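Local coordinates for glycosyl transferase family 8 (Streptococcus pneumoniae, PDB 5GVV) that transfers galactose from UDP-galactose to the terminal glucose of the already glycosylated serine-rich repeat protein PsrP, the third step of its O-glycosylation, at the interface of chains A and B. Sequence-based numbering; all coordinates share one arbitrary frame. Chains: chain A/B, Glycosyl transferase family 8.

The interface of chains A and B. Residues chain A 41-44, 66, 320; chain B 237.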
loop_
_atom_site.group_PDB
_atom_site.type_symbol
_atom_site.label_atom_id
_atom_site.label_comp_id
_atom_site.label_asym_id
_atom_site.label_seq_id
_atom_site.Cartn_x
_atom_site.Cartn_y
_atom_site.Cartn_z
ATOM N N GLN A 41 13.271 -1.931 -8.307
ATOM C CA GLN A 41 14.543 -1.698 -7.629
ATOM C C GLN A 41 14.428 -1.945 -6.137
ATOM O O GLN A 41 15.375 -2.411 -5.505
ATOM C CB GLN A 41 15.004 -0.252 -7.811
ATOM C CG GLN A 41 15.283 0.192 -9.230
ATOM C CD GLN A 41 15.961 1.551 -9.270
ATOM O OE1 GLN A 41 15.311 2.581 -9.452
ATOM N NE2 GLN A 41 17.273 1.558 -9.083
ATOM N N ASP A 42 13.270 -1.623 -5.571
ATOM C CA ASP A 42 13.173 -1.506 -4.118
ATOM C C ASP A 42 12.014 -2.250 -3.455
ATOM O O ASP A 42 11.722 -2.002 -2.287
ATOM C CB ASP A 42 13.121 -0.025 -3.730
ATOM C CG ASP A 42 11.893 0.684 -4.288
ATOM O OD1 ASP A 42 11.262 0.168 -5.243
ATOM O OD2 ASP A 42 11.563 1.770 -3.771
ATOM N N ILE A 43 11.362 -3.161 -4.171
ATOM C CA ILE A 43 10.274 -3.933 -3.567
ATOM C C ILE A 43 10.814 -5.012 -2.619
ATOM O O ILE A 43 11.669 -5.821 -3.003
ATOM C CB ILE A 43 9.332 -4.543 -4.624
ATOM C CG1 ILE A 43 8.747 -3.445 -5.519
ATOM C CG2 ILE A 43 8.193 -5.308 -3.959
ATOM C CD1 ILE A 43 7.827 -3.974 -6.611
ATOM N N PRO A 44 10.325 -5.013 -1.368
ATOM C CA PRO A 44 10.768 -5.951 -0.329
ATOM C C PRO A 44 10.568 -7.416 -0.703
ATOM O O PRO A 44 9.551 -7.766 -1.306
ATOM C CB PRO A 44 9.877 -5.589 0.860
ATOM C CG PRO A 44 9.613 -4.131 0.680
ATOM C CD PRO A 44 9.449 -3.962 -0.812
ATOM N N LYS A 66 15.298 -7.470 -10.504
ATOM C CA LYS A 66 15.898 -6.349 -9.787
ATOM C C LYS A 66 16.792 -5.496 -10.683
ATOM O O LYS A 66 17.840 -5.948 -11.159
ATOM C CB LYS A 66 16.675 -6.850 -8.562
ATOM C CG LYS A 66 15.784 -7.133 -7.346
ATOM C CD LYS A 66 15.099 -5.855 -6.878
ATOM C CE LYS A 66 14.438 -6.013 -5.506
ATOM N NZ LYS A 66 13.138 -6.735 -5.568
ATOM N N THR A 320 19.067 -9.242 -3.428
ATOM C CA THR A 320 17.640 -9.253 -3.094
ATOM C C THR A 320 16.771 -9.961 -4.139
ATOM O O THR A 320 15.596 -10.243 -3.888
ATOM C CB THR A 320 17.090 -7.825 -2.895
ATOM O OG1 THR A 320 17.347 -7.032 -4.064
ATOM C CG2 THR A 320 17.730 -7.166 -1.690
ATOM N N GLN B 237 12.692 -1.767 2.402
ATOM C CA GLN B 237 13.416 -2.792 1.650
ATOM C C GLN B 237 14.466 -3.446 2.548
ATOM O O GLN B 237 14.577 -4.674 2.603
ATOM C CB GLN B 237 14.074 -2.208 0.396
ATOM C CG GLN B 237 14.890 -3.248 -0.398
ATOM C CD GLN B 237 15.409 -2.736 -1.724
ATOM O OE1 GLN B 237 15.730 -1.557 -1.872
ATOM N NE2 GLN B 237 15.482 -3.625 -2.707
HETATM O O HOH W 1 14.280 -6.085 -2.061
#
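A loop of chain B reaches with B:Gln237 over the chain A loop of residues 41-44, which links strand 34-40 to helix 45-57; A:Lys66 at the end of strand 61-66 and A:Thr320 of the 3-10 helix 318-321 border the amide. The side chain of B:Gln237 lies extended, with CG anti to its own backbone N (chi1 178°), and this straight reach carries the terminal amide along the backbone of A:Asp42. There NE2 of B:Gln237 donates a hydrogen bond to the main-chain O of A:Gln41 (3.1 Å, 148° at H), meeting a lone pair in the carbonyl plane, although the acceptor sits 22° out of the amide plane of B:Gln237. A water near that amide plane bridges NE2 of B:Gln237 to the main-chain O of A:Ile43, 2.8 Å from each, with a nearly straight bond at the amide. One amide nitrogen thus links to two loop carbonyls, which should fix its rotation. One face of the amide lies over A:Asp42, with CD of B:Gln237 3.5 Å from CA of A:Asp42 and OE1 of B:Gln237 3.6 Å from CB of A:Asp42. OG1 of A:Thr320 approaches NE2 of B:Gln237 from the opposite side, without a hydrogen bond. A:Lys66 runs antiparallel past B:Gln237, its CE 3.8 Å from NE2 of B:Gln237. Bends at chi2 and chi4 let NZ of A:Lys66 donate to a lone pair of A:Ile43 O (3.1 Å), which may steady the carbonyl that the water uses. The patch recurs with the chains exchanged across a two-fold interface, which may not be the biological one. CG of A:Pro44 touches CA of B:Gln237 at 4.1 Å.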